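Local coordinates for LPXTG cell wall surface protein (Streptococcus gordonii, PDB 4IGB), which is of unknown molecular function but, as a cell-wall-attached surface protein with an adhesin-like domain, probably takes part in streptococcal adhesion, at residues V299-T304 with Y381-N386; N89-D94 with Y170-E175; L336-G341 with I377-K382. All blocks are in the same frame, centred on the assembly; numbering follows the deposited sequence.

Contact 1 of 3, residues V299-T304 with Y381-N386; sequences VTYKAT and YKTATN
The Y381 ring overlaps the root of Y301 with its CD2 side: CD2 lies 3.8 Å from CB of Y301. Two residues further along strand 299-304, the methyl of A303 meets the same ring at its edge, near the ring plane, with CB 4.1 Å from CE2 of Y381. This approach follows from the first torsion of Y381 (-52°), which sets CG beside its own backbone N and anti to the carbonyl carbon. Beneath the overlap the two tyrosines form a hydrogen-bonded antiparallel pair. N of Y381 reaches O of Y301 at 2.7 Å, while N of Y301 reaches O of Y381 at 2.9 Å; each donor lies in the carbonyl plane of its acceptor. O of Y381 also receives a CA-H contact from T300, whose CA is 3.3 Å away. The N-to-C directions of the two strand segments are 157° apart, close to antiparallel, as neighbours in the mixed sheet of the N2 domain, which belongs to an adhesin clan. Y301, Y381, V299 and T383 share one face of this sheet, where L331 touches V299, Y301 and T383; T300 and K382 occupy the other face. Near the V299 end, O of T383 takes two bonds. N of V299 donates at 2.8 Å almost in a straight line, yet from well above the carbonyl plane. The second donor is a water, 3.1 Å from O of T383, which also bonds OG1 of T300 at 2.7 Å and so ties the T300 hydroxyl to the opposite backbone. The return bond from N of T383 to O of V299 is weak, and the position of that oxygen is doubtful. Beyond it, the methyl CG2 of V299 faces CG2 of T385, whose hydroxyl is bonded to O of K294 and N of Q297.

Contact 2 of 3, residues N89-D94 with Y170-E175; sequences NGKQVD and YADGTE
K91 lays its extended chain across one face of the Y170 ring, crossing it at about a right angle. Its CG is anti to the carbonyl carbon (chi1 -63°), and the straight run beyond carries CD over the ring and NZ on to T174 and D172. The hydrophobic part is a CH-pi contact: CD of K91 sits 3.7 Å from the centroid of the Y170 ring, 12° off the ring normal. The ammonium adds a cation-pi contact over the same face, with NZ of K91 4.8 Å from that centroid. V93 CG2 brushes CD1 of Y170, and the A171 methyl packs against NE2 of Q92 and OD2 of D94.

Charge and hydroxyl bonds hold the end of the lysine. NZ of K91 donates to OG1 of T174 at 2.8 Å and makes a longer salt bridge to OD2 of D172 at 3.4 Å.

Backbone pairing ends here: V93 and Y170 form a non-hydrogen-bonded antiparallel pair where strands 91-106 and 158-170 meet in the eight-stranded sheet of the N-terminal domain. N of A171 still donates to O of Q92 at 2.9 Å, with the donor 36° above the carbonyl plane. The chain then leaves the strand in a beta turn, closed by the bond from N of G173 to O of Y170.

Water carries the next link. It donates to O of Q92 while accepting from N of D172 at 2.6 Å and donating to OD1 of D172 at 2.8 Å. Among the amides, NE2 of Q92 bonds OD1 of D94 on its syn lone pair; the same oxygen also accepts from N of N84. ND2 of N89 makes a weak bond to OH of Y170 at 3.3 Å; that hydroxyl is also bonded to OD1 of D177.

Contact 3 of 3, residues L336-G341 with I377-K382; sequences LKVESG and IIITYK
L336 lies alongside both Y381 and I379, pointing the same way as each, on the largely apolar face of an antiparallel strand pair in the N2 domain sheet. The N-to-C directions of the segments are 164° apart, and four backbone hydrogen bonds join K337 with T380 and E339 with I378. L336 CG sits between its backbone N and carbonyl carbon (chi1 63°). From there its branches diverge: CD2 approaches CE1 of Y381 at 4.0 Å, and CD1 approaches CG2 of I379 at 4.2 Å. I379 CG2 in turn rests over one face of the Y381 ring, offset toward its rim. Further along, V338 points the same way as I377, with CG2 to CG2 of the two residues at 3.8 Å, and its CB meets CG1 of I379. M323 touches I377 and I379 on this face, while V362 touches L336 and I379.

The opposite face carries K337, E339 and T380, together with the apolar I378. K337 and T380 stand side by side, but the lysine chain bends at its last torsion (-65°) and NZ of K337 bridges to OE2 of E339 at 3.2 Å, within its own strand. A water on this face links the two strands: it lies 3.0 Å from OE2 of E339 and 3.2 Å from O of I378, and is bonded to OG1 of T380 at 2.6 Å.

Contacts 1 and 3 are the two flanks of one strand, 377-385, which lies between strands 298-305 and 331-339; they share Y381 and K382, and their centres are 11 Å apart. They also touch directly: N of A303 is 2.9 Å from O of I379, a probable hydrogen bond, and CG2 of T300 packs on CG2 of T380 at 3.5 Å. Contact 2 belongs to the N-terminal domain, with its centre 30 Å from that of contact 1 and 32 Å from that of contact 3; nearest atoms are about 14 and 17 Å away. The sodium site of D186, E197 and S268 involves residues of none of the three contacts.

Contact 1 of 3, residues V299-T304 with Y381-N386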
ATOM      1  N   VAL D 299      25.776  31.111  -1.803  1.00 33.46           N
ATOM      2  CA  VAL D 299      25.032  30.189  -0.955  1.00 30.21           C
ATOM      3  C   VAL D 299      25.062  28.831  -1.644  1.00 27.68           C
ATOM      4  O   VAL D 299      24.468  28.647  -2.701  1.00 34.88           O
ATOM      5  CB  VAL D 299      23.560  30.624  -0.795  1.00 33.93           C
ATOM      6  CG1 VAL D 299      22.761  29.553  -0.075  1.00 30.87           C
ATOM      7  CG2 VAL D 299      23.463  31.979  -0.081  1.00 35.72           C
ATOM      8  N   THR D 300      25.768  27.878  -1.060  1.00 28.55           N
ATOM      9  CA  THR D 300      25.923  26.586  -1.704  1.00 24.09           C
ATOM     10  C   THR D 300      25.131  25.485  -0.983  1.00 33.99           C
ATOM     11  O   THR D 300      25.222  25.331   0.242  1.00 31.88           O
ATOM     12  CB  THR D 300      27.421  26.206  -1.809  1.00 39.56           C
ATOM     13  OG1 THR D 300      28.143  27.259  -2.475  1.00 34.52           O
ATOM     14  CG2 THR D 300      27.597  24.888  -2.562  1.00 27.44           C
ATOM     15  N   TYR D 301      24.355  24.725  -1.750  1.00 27.77           N
ATOM     16  CA  TYR D 301      23.566  23.631  -1.199  1.00 23.09           C
ATOM     17  C   TYR D 301      24.139  22.285  -1.592  1.00 31.81           C
ATOM     18  O   TYR D 301      24.409  22.030  -2.765  1.00 30.19           O
ATOM     19  CB  TYR D 301      22.125  23.696  -1.689  1.00 26.53           C
ATOM     20  CG  TYR D 301      21.347  24.880  -1.190  1.00 27.20           C
ATOM     21  CD1 TYR D 301      20.796  24.888   0.086  1.00 26.27           C
ATOM     22  CD2 TYR D 301      21.142  25.988  -2.004  1.00 34.55           C
ATOM     23  CE1 TYR D 301      20.064  25.972   0.543  1.00 24.80           C
ATOM     24  CE2 TYR D 301      20.409  27.078  -1.561  1.00 27.78           C
ATOM     25  CZ  TYR D 301      19.875  27.068  -0.288  1.00 26.91           C
ATOM     26  OH  TYR D 301      19.154  28.157   0.152  1.00 25.52           O
ATOM     27  N   LYS D 302      24.322  21.418  -0.605  1.00 25.57           N
ATOM     28  CA  LYS D 302      24.765  20.064  -0.880  1.00 25.43           C
ATOM     29  C   LYS D 302      23.629  19.141  -0.483  1.00 29.10           C
ATOM     30  O   LYS D 302      23.173  19.159   0.662  1.00 33.26           O
ATOM     31  CB  LYS D 302      26.040  19.742  -0.101  1.00 26.17           C
ATOM     32  CG  LYS D 302      26.643  18.378  -0.398  1.00 27.10           C
ATOM     33  CD  LYS D 302      27.962  18.219   0.347  1.00 35.26           C
ATOM     34  CE  LYS D 302      28.433  16.777   0.364  1.00 48.24           C
ATOM     35  NZ  LYS D 302      29.763  16.655   1.033  1.00 50.58           N
ATOM     36  N   ALA D 303      23.150  18.367  -1.446  1.00 24.89           N
ATOM     37  CA  ALA D 303      22.060  17.435  -1.203  1.00 28.82           C
ATOM     38  C   ALA D 303      22.559  16.028  -1.477  1.00 24.78           C
ATOM     39  O   ALA D 303      23.036  15.737  -2.568  1.00 34.63           O
ATOM     40  CB  ALA D 303      20.864  17.762  -2.092  1.00 21.27           C
ATOM     41  N   THR D 304      22.456  15.160  -0.485  1.00 19.94           N
ATOM     42  CA  THR D 304      22.917  13.798  -0.644  1.00 18.31           C
ATOM     43  C   THR D 304      21.734  12.845  -0.753  1.00 26.64           C
ATOM     44  O   THR D 304      20.999  12.654   0.203  1.00 25.82           O
ATOM     45  CB  THR D 304      23.856  13.400   0.500  1.00 25.33           C
ATOM     46  OG1 THR D 304      25.003  14.255   0.469  1.00 30.53           O
ATOM     47  CG2 THR D 304      24.306  11.948   0.359  1.00 31.31           C
ATOM     48  N   TYR D 381      24.618  22.488  -5.373  1.00 30.78           N
ATOM     49  CA  TYR D 381      24.068  23.627  -6.099  1.00 24.51           C
ATOM     50  C   TYR D 381      24.801  24.922  -5.746  1.00 36.67           C
ATOM     51  O   TYR D 381      24.851  25.314  -4.577  1.00 37.85           O
ATOM     52  CB  TYR D 381      22.591  23.833  -5.767  1.00 26.78           C
ATOM     53  CG  TYR D 381      21.703  22.624  -5.924  1.00 34.64           C
ATOM     54  CD1 TYR D 381      21.062  22.355  -7.133  1.00 31.43           C
ATOM     55  CD2 TYR D 381      21.474  21.771  -4.856  1.00 30.51           C
ATOM     56  CE1 TYR D 381      20.231  21.253  -7.275  1.00 33.84           C
ATOM     57  CE2 TYR D 381      20.644  20.670  -4.985  1.00 31.62           C
ATOM     58  CZ  TYR D 381      20.024  20.412  -6.194  1.00 31.09           C
ATOM     59  OH  TYR D 381      19.201  19.313  -6.314  1.00 27.74           O
ATOM     60  N   LYS D 382      25.344  25.597  -6.753  1.00 30.62           N
ATOM     61  CA  LYS D 382      25.922  26.918  -6.541  1.00 31.97           C
ATOM     62  C   LYS D 382      24.878  27.994  -6.810  1.00 28.20           C
ATOM     63  O   LYS D 382      24.248  28.025  -7.870  1.00 35.33           O
ATOM     64  CB  LYS D 382      27.166  27.129  -7.405  1.00 36.32           C
ATOM     65  CG  LYS D 382      28.381  26.352  -6.918  1.00 43.47           C
ATOM     66  CD  LYS D 382      29.602  26.603  -7.789  1.00 53.47           C
ATOM     67  CE  LYS D 382      30.838  25.923  -7.209  1.00 59.98           C
ATOM     68  NZ  LYS D 382      32.039  26.092  -8.080  1.00 65.39           N
ATOM     69  N   THR D 383      24.685  28.859  -5.825  1.00 28.10           N
ATOM     70  CA  THR D 383      23.734  29.955  -5.942  1.00 38.71           C
ATOM     71  C   THR D 383      24.343  31.218  -5.331  1.00 40.36           C
ATOM     72  O   THR D 383      25.313  31.151  -4.572  1.00 36.84           O
ATOM     73  CB  THR D 383      22.388  29.611  -5.253  1.00 30.95           C
ATOM     74  OG1 THR D 383      21.316  30.247  -5.951  1.00 43.96           O
ATOM     75  CG2 THR D 383      22.374  30.074  -3.811  1.00 24.06           C
ATOM     76  N   ALA D 384      23.793  32.375  -5.682  1.00 38.11           N
ATOM     77  CA  ALA D 384      24.224  33.629  -5.070  1.00 34.90           C
ATOM     78  C   ALA D 384      23.029  34.543  -4.886  1.00 37.35           C
ATOM     79  O   ALA D 384      22.124  34.567  -5.720  1.00 44.44           O
ATOM     80  CB  ALA D 384      25.299  34.312  -5.912  1.00 36.61           C
ATOM     81  N   THR D 385      23.018  35.277  -3.781  1.00 35.22           N
ATOM     82  CA  THR D 385      21.960  36.240  -3.528  1.00 39.33           C
ATOM     83  C   THR D 385      21.970  37.342  -4.577  1.00 42.38           C
ATOM     84  O   THR D 385      23.026  37.737  -5.082  1.00 42.47           O
ATOM     85  CB  THR D 385      22.095  36.895  -2.145  1.00 37.05           C
ATOM     86  OG1 THR D 385      23.336  37.613  -2.074  1.00 40.42           O
ATOM     87  CG2 THR D 385      22.021  35.836  -1.039  1.00 23.22           C
ATOM     88  N   ASN D 386      20.777  37.824  -4.897  1.00 36.71           N
ATOM     89  CA  ASN D 386      20.596  38.925  -5.828  1.00 40.54           C
ATOM     90  C   ASN D 386      20.207  40.173  -5.041  1.00 47.36           C
ATOM     91  O   ASN D 386      20.146  40.143  -3.808  1.00 48.63           O
ATOM     92  CB  ASN D 386      19.509  38.560  -6.842  1.00 34.29           C
ATOM     93  CG  ASN D 386      18.295  37.927  -6.182  1.00 35.70           C
ATOM     94  OD1 ASN D 386      17.868  38.361  -5.112  1.00 41.04           O
ATOM     95  ND2 ASN D 386      17.754  36.878  -6.800  1.00 33.84           N
TER
HETATM   96  O   HOH W   1      27.527  29.039  -4.373  1.00 40.97           O

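Contact 2 of 3, residues N89-D94 with Y170-E175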
ATOM      1  N   ASN D  89       6.324  11.533   6.866  1.00 32.92           N
ATOM      2  CA  ASN D  89       6.733  12.901   6.552  1.00 25.87           C
ATOM      3  C   ASN D  89       6.251  13.878   7.632  1.00 29.63           C
ATOM      4  O   ASN D  89       5.931  15.032   7.352  1.00 34.45           O
ATOM      5  CB  ASN D  89       6.232  13.325   5.167  1.00 30.43           C
ATOM      6  CG  ASN D  89       6.786  12.437   4.032  1.00 41.55           C
ATOM      7  OD1 ASN D  89       7.879  11.868   4.140  1.00 39.50           O
ATOM      8  ND2 ASN D  89       6.023  12.323   2.947  1.00 38.51           N
ATOM      9  N   GLY D  90       6.202  13.394   8.868  1.00 26.33           N
ATOM     10  CA  GLY D  90       5.733  14.193   9.985  1.00 35.21           C
ATOM     11  C   GLY D  90       4.217  14.319  10.076  1.00 30.89           C
ATOM     12  O   GLY D  90       3.710  14.939  11.001  1.00 34.05           O
ATOM     13  N   LYS D  91       3.496  13.731   9.124  1.00 28.86           N
ATOM     14  CA  LYS D  91       2.040  13.857   9.068  1.00 25.54           C
ATOM     15  C   LYS D  91       1.317  12.588   9.514  1.00 33.81           C
ATOM     16  O   LYS D  91       1.704  11.472   9.149  1.00 26.82           O
ATOM     17  CB  LYS D  91       1.592  14.233   7.653  1.00 29.08           C
ATOM     18  CG  LYS D  91       2.101  15.588   7.178  1.00 29.05           C
ATOM     19  CD  LYS D  91       1.397  16.015   5.899  1.00 30.02           C
ATOM     20  CE  LYS D  91       1.772  17.438   5.512  1.00 41.31           C
ATOM     21  NZ  LYS D  91       1.173  17.849   4.206  1.00 53.02           N
ATOM     22  N   GLN D  92       0.259  12.751  10.302  1.00 29.91           N
ATOM     23  CA  GLN D  92      -0.518  11.600  10.709  1.00 22.46           C
ATOM     24  C   GLN D  92      -1.242  11.038   9.494  1.00 20.21           C
ATOM     25  O   GLN D  92      -1.752  11.786   8.660  1.00 23.76           O
ATOM     26  CB  GLN D  92      -1.510  11.956  11.813  1.00 20.73           C
ATOM     27  CG  GLN D  92      -2.482  10.839  12.142  1.00 23.51           C
ATOM     28  CD  GLN D  92      -3.529  11.262  13.160  1.00 29.52           C
ATOM     29  OE1 GLN D  92      -3.209  11.875  14.192  1.00 23.67           O
ATOM     30  NE2 GLN D  92      -4.788  10.946  12.873  1.00 21.24           N
ATOM     31  N   VAL D  93      -1.268   9.715   9.390  1.00 20.08           N
ATOM     32  CA  VAL D  93      -1.968   9.066   8.290  1.00 22.73           C
ATOM     33  C   VAL D  93      -3.164   8.281   8.826  1.00 19.83           C
ATOM     34  O   VAL D  93      -3.076   7.650   9.876  1.00 19.15           O
ATOM     35  CB  VAL D  93      -1.025   8.128   7.509  1.00 19.39           C
ATOM     36  CG1 VAL D  93      -1.746   7.488   6.347  1.00 18.14           C
ATOM     37  CG2 VAL D  93       0.195   8.910   7.018  1.00 22.49           C
ATOM     38  N   ASP D  94      -4.280   8.337   8.106  1.00 21.63           N
ATOM     39  CA  ASP D  94      -5.466   7.557   8.451  1.00 20.71           C
ATOM     40  C   ASP D  94      -5.758   6.586   7.314  1.00 25.49           C
ATOM     41  O   ASP D  94      -5.365   6.839   6.186  1.00 18.63           O
ATOM     42  CB  ASP D  94      -6.685   8.463   8.585  1.00 18.20           C
ATOM     43  CG  ASP D  94      -6.561   9.468   9.714  1.00 19.73           C
ATOM     44  OD1 ASP D  94      -5.819   9.201  10.686  1.00 20.12           O
ATOM     45  OD2 ASP D  94      -7.241  10.520   9.619  1.00 26.11           O
ATOM     46  N   TYR D 170      -3.579  11.781   4.582  1.00 22.29           N
ATOM     47  CA  TYR D 170      -3.067  12.636   5.641  1.00 23.10           C
ATOM     48  C   TYR D 170      -4.255  13.123   6.468  1.00 24.01           C
ATOM     49  O   TYR D 170      -5.194  13.701   5.923  1.00 24.95           O
ATOM     50  CB  TYR D 170      -2.309  13.829   5.054  1.00 18.97           C
ATOM     51  CG  TYR D 170      -0.968  13.477   4.437  1.00 24.16           C
ATOM     52  CD1 TYR D 170      -0.040  12.705   5.129  1.00 23.65           C
ATOM     53  CD2 TYR D 170      -0.642  13.899   3.156  1.00 29.97           C
ATOM     54  CE1 TYR D 170       1.186  12.378   4.565  1.00 32.62           C
ATOM     55  CE2 TYR D 170       0.586  13.583   2.583  1.00 32.79           C
ATOM     56  CZ  TYR D 170       1.492  12.819   3.288  1.00 34.44           C
ATOM     57  OH  TYR D 170       2.705  12.505   2.715  1.00 33.40           O
ATOM     58  N   ALA D 171      -4.236  12.872   7.770  1.00 23.03           N
ATOM     59  CA  ALA D 171      -5.265  13.433   8.648  1.00 22.98           C
ATOM     60  C   ALA D 171      -5.364  14.954   8.426  1.00 28.76           C
ATOM     61  O   ALA D 171      -6.442  15.528   8.486  1.00 31.62           O
ATOM     62  CB  ALA D 171      -4.969  13.108  10.099  1.00 18.03           C
ATOM     63  N   ASP D 172      -4.222  15.574   8.150  1.00 29.47           N
ATOM     64  CA  ASP D 172      -4.096  16.972   7.714  1.00 35.10           C
ATOM     65  C   ASP D 172      -5.266  17.479   6.892  1.00 37.59           C
ATOM     66  O   ASP D 172      -5.733  18.603   7.069  1.00 37.59           O
ATOM     67  CB  ASP D 172      -2.872  17.102   6.799  1.00 24.05           C
ATOM     68  CG  ASP D 172      -1.718  17.776   7.468  1.00 31.90           C
ATOM     69  OD1 ASP D 172      -1.594  17.653   8.701  1.00 47.82           O
ATOM     70  OD2 ASP D 172      -0.927  18.429   6.761  1.00 47.97           O
ATOM     71  N   GLY D 173      -5.695  16.652   5.952  1.00 31.74           N
ATOM     72  CA  GLY D 173      -6.595  17.090   4.909  1.00 35.77           C
ATOM     73  C   GLY D 173      -5.783  17.578   3.724  1.00 35.36           C
ATOM     74  O   GLY D 173      -6.342  17.935   2.688  1.00 40.21           O
ATOM     75  N   THR D 174      -4.459  17.601   3.875  1.00 32.53           N
ATOM     76  CA  THR D 174      -3.594  18.019   2.780  1.00 29.08           C
ATOM     77  C   THR D 174      -3.426  16.915   1.733  1.00 34.07           C
ATOM     78  O   THR D 174      -3.713  15.745   1.985  1.00 32.65           O
ATOM     79  CB  THR D 174      -2.218  18.486   3.269  1.00 31.73           C
ATOM     80  OG1 THR D 174      -1.545  17.406   3.913  1.00 35.31           O
ATOM     81  CG2 THR D 174      -2.367  19.641   4.250  1.00 36.73           C
ATOM     82  N   GLU D 175      -2.957  17.315   0.557  1.00 33.93           N
ATOM     83  CA  GLU D 175      -2.828  16.440  -0.603  1.00 32.30           C
ATOM     84  C   GLU D 175      -2.012  15.179  -0.305  1.00 27.93           C
ATOM     85  O   GLU D 175      -0.810  15.258  -0.060  1.00 33.61           O
ATOM     86  CB  GLU D 175      -2.169  17.215  -1.747  1.00 32.63           C
ATOM     87  CG  GLU D 175      -2.783  18.605  -2.022  1.00 50.23           C
ATOM     88  CD  GLU D 175      -2.508  19.659  -0.924  1.00 66.77           C
ATOM     89  OE1 GLU D 175      -1.457  19.586  -0.232  1.00 56.96           O
ATOM     90  OE2 GLU D 175      -3.354  20.575  -0.760  1.00 64.40           O
TER
HETATM   91  O   HOH W   2      -1.840  14.833   8.769  1.00 33.39           O
HETATM   92  O   HOH W   3      -0.258  15.807  11.187  1.00 43.48           O

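Contact 3 of 3, residues L336-G341 with I377-K382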
ATOM      1  N   LEU D 336      25.248  23.650 -11.069  1.00 29.78           N
ATOM      2  CA  LEU D 336      25.367  22.560 -10.120  1.00 32.27           C
ATOM      3  C   LEU D 336      26.328  21.521 -10.667  1.00 33.51           C
ATOM      4  O   LEU D 336      26.578  21.474 -11.872  1.00 42.96           O
ATOM      5  CB  LEU D 336      23.998  21.927  -9.887  1.00 25.53           C
ATOM      6  CG  LEU D 336      23.346  21.275 -11.104  1.00 27.00           C
ATOM      7  CD1 LEU D 336      23.817  19.844 -11.250  1.00 31.88           C
ATOM      8  CD2 LEU D 336      21.825  21.329 -10.994  1.00 25.28           C
ATOM      9  N   LYS D 337      26.873  20.695  -9.783  1.00 33.51           N
ATOM     10  CA  LYS D 337      27.496  19.450 -10.214  1.00 36.65           C
ATOM     11  C   LYS D 337      26.876  18.278  -9.457  1.00 39.29           C
ATOM     12  O   LYS D 337      26.236  18.468  -8.423  1.00 42.65           O
ATOM     13  CB  LYS D 337      29.030  19.488 -10.078  1.00 42.87           C
ATOM     14  CG  LYS D 337      29.622  19.239  -8.693  1.00 46.29           C
ATOM     15  CD  LYS D 337      31.154  19.354  -8.761  1.00 47.69           C
ATOM     16  CE  LYS D 337      31.838  18.848  -7.497  1.00 61.96           C
ATOM     17  NZ  LYS D 337      31.511  19.661  -6.290  1.00 67.69           N
ATOM     18  N   VAL D 338      27.024  17.072  -9.988  1.00 30.54           N
ATOM     19  CA  VAL D 338      26.603  15.903  -9.243  1.00 29.26           C
ATOM     20  C   VAL D 338      27.670  14.815  -9.300  1.00 39.42           C
ATOM     21  O   VAL D 338      28.195  14.491 -10.365  1.00 44.08           O
ATOM     22  CB  VAL D 338      25.202  15.392  -9.665  1.00 34.64           C
ATOM     23  CG1 VAL D 338      24.574  16.318 -10.697  1.00 25.96           C
ATOM     24  CG2 VAL D 338      25.274  13.972 -10.170  1.00 32.51           C
ATOM     25  N   GLU D 339      28.013  14.288  -8.132  1.00 30.12           N
ATOM     26  CA  GLU D 339      29.024  13.256  -8.026  1.00 38.36           C
ATOM     27  C   GLU D 339      28.371  11.960  -7.590  1.00 37.67           C
ATOM     28  O   GLU D 339      27.331  11.965  -6.934  1.00 38.13           O
ATOM     29  CB  GLU D 339      30.095  13.654  -7.004  1.00 35.63           C
ATOM     30  CG  GLU D 339      30.621  15.074  -7.176  1.00 50.05           C
ATOM     31  CD  GLU D 339      31.479  15.525  -6.004  1.00 61.52           C
ATOM     32  OE1 GLU D 339      32.442  14.806  -5.651  1.00 55.27           O
ATOM     33  OE2 GLU D 339      31.183  16.596  -5.429  1.00 68.04           O
ATOM     34  N   SER D 340      28.984  10.849  -7.971  1.00 33.52           N
ATOM     35  CA  SER D 340      28.589   9.551  -7.459  1.00 33.94           C
ATOM     36  C   SER D 340      29.822   8.664  -7.523  1.00 47.69           C
ATOM     37  O   SER D 340      30.712   8.892  -8.342  1.00 48.10           O
ATOM     38  CB  SER D 340      27.427   8.967  -8.259  1.00 34.83           C
ATOM     39  OG  SER D 340      26.786   7.950  -7.516  1.00 41.20           O
ATOM     40  N   GLY D 341      29.884   7.660  -6.658  1.00 55.10           N
ATOM     41  CA  GLY D 341      31.145   6.997  -6.409  1.00 51.26           C
ATOM     42  C   GLY D 341      32.063   8.131  -6.004  1.00 61.68           C
ATOM     43  O   GLY D 341      31.627   9.068  -5.325  1.00 62.42           O
ATOM     44  N   ILE D 377      24.127   9.887  -4.606  1.00 33.74           N
ATOM     45  CA  ILE D 377      24.244  10.929  -5.609  1.00 26.39           C
ATOM     46  C   ILE D 377      24.247  12.274  -4.894  1.00 35.97           C
ATOM     47  O   ILE D 377      23.247  12.668  -4.290  1.00 36.01           O
ATOM     48  CB  ILE D 377      23.094  10.875  -6.625  1.00 27.61           C
ATOM     49  CG1 ILE D 377      23.125   9.559  -7.407  1.00 33.96           C
ATOM     50  CG2 ILE D 377      23.182  12.042  -7.584  1.00 22.80           C
ATOM     51  CD1 ILE D 377      21.786   9.165  -7.989  1.00 28.25           C
ATOM     52  N   ILE D 378      25.387  12.955  -4.938  1.00 28.35           N
ATOM     53  CA  ILE D 378      25.530  14.255  -4.302  1.00 28.92           C
ATOM     54  C   ILE D 378      25.296  15.315  -5.352  1.00 34.95           C
ATOM     55  O   ILE D 378      25.988  15.353  -6.366  1.00 41.08           O
ATOM     56  CB  ILE D 378      26.951  14.471  -3.751  1.00 33.82           C
ATOM     57  CG1 ILE D 378      27.605  13.138  -3.387  1.00 39.65           C
ATOM     58  CG2 ILE D 378      26.932  15.429  -2.573  1.00 33.49           C
ATOM     59  CD1 ILE D 378      27.031  12.503  -2.173  1.00 43.55           C
ATOM     60  N   ILE D 379      24.308  16.166  -5.130  1.00 30.97           N
ATOM     61  CA  ILE D 379      24.128  17.315  -5.985  1.00 23.38           C
ATOM     62  C   ILE D 379      24.535  18.552  -5.194  1.00 36.01           C
ATOM     63  O   ILE D 379      23.942  18.859  -4.163  1.00 36.85           O
ATOM     64  CB  ILE D 379      22.670  17.452  -6.464  1.00 34.43           C
ATOM     65  CG1 ILE D 379      22.175  16.133  -7.063  1.00 27.12           C
ATOM     66  CG2 ILE D 379      22.547  18.555  -7.488  1.00 27.12           C
ATOM     67  CD1 ILE D 379      20.781  16.217  -7.629  1.00 27.15           C
ATOM     68  N   THR D 380      25.577  19.236  -5.658  1.00 31.69           N
ATOM     69  CA  THR D 380      25.986  20.494  -5.056  1.00 26.08           C
ATOM     70  C   THR D 380      25.497  21.656  -5.927  1.00 31.63           C
ATOM     71  O   THR D 380      25.895  21.780  -7.086  1.00 30.19           O
ATOM     72  CB  THR D 380      27.512  20.556  -4.896  1.00 29.67           C
ATOM     73  OG1 THR D 380      27.967  19.399  -4.177  1.00 35.64           O
ATOM     74  CG2 THR D 380      27.924  21.815  -4.143  1.00 29.81           C
ATOM     75  N   TYR D 381      24.618  22.488  -5.373  1.00 30.78           N
ATOM     76  CA  TYR D 381      24.068  23.627  -6.099  1.00 24.51           C
ATOM     77  C   TYR D 381      24.801  24.922  -5.746  1.00 36.67           C
ATOM     78  O   TYR D 381      24.851  25.314  -4.577  1.00 37.85           O
ATOM     79  CB  TYR D 381      22.591  23.833  -5.767  1.00 26.78           C
ATOM     80  CG  TYR D 381      21.703  22.624  -5.924  1.00 34.64           C
ATOM     81  CD1 TYR D 381      21.062  22.355  -7.133  1.00 31.43           C
ATOM     82  CD2 TYR D 381      21.474  21.771  -4.856  1.00 30.51           C
ATOM     83  CE1 TYR D 381      20.231  21.253  -7.275  1.00 33.84           C
ATOM     84  CE2 TYR D 381      20.644  20.670  -4.985  1.00 31.62           C
ATOM     85  CZ  TYR D 381      20.024  20.412  -6.194  1.00 31.09           C
ATOM     86  OH  TYR D 381      19.201  19.313  -6.314  1.00 27.74           O
ATOM     87  N   LYS D 382      25.344  25.597  -6.753  1.00 30.62           N
ATOM     88  CA  LYS D 382      25.922  26.918  -6.541  1.00 31.97           C
ATOM     89  C   LYS D 382      24.878  27.994  -6.810  1.00 28.20           C
ATOM     90  O   LYS D 382      24.248  28.025  -7.870  1.00 35.33           O
ATOM     91  CB  LYS D 382      27.166  27.129  -7.405  1.00 36.32           C
ATOM     92  CG  LYS D 382      28.381  26.352  -6.918  1.00 43.47           C
ATOM     93  CD  LYS D 382      29.602  26.603  -7.789  1.00 53.47           C
ATOM     94  CE  LYS D 382      30.838  25.923  -7.209  1.00 59.98           C
ATOM     95  NZ  LYS D 382      32.039  26.092  -8.080  1.00 65.39           N
TER
HETATM   96  O   HOH W   4      28.343  17.451  -5.870  1.00 30.99           O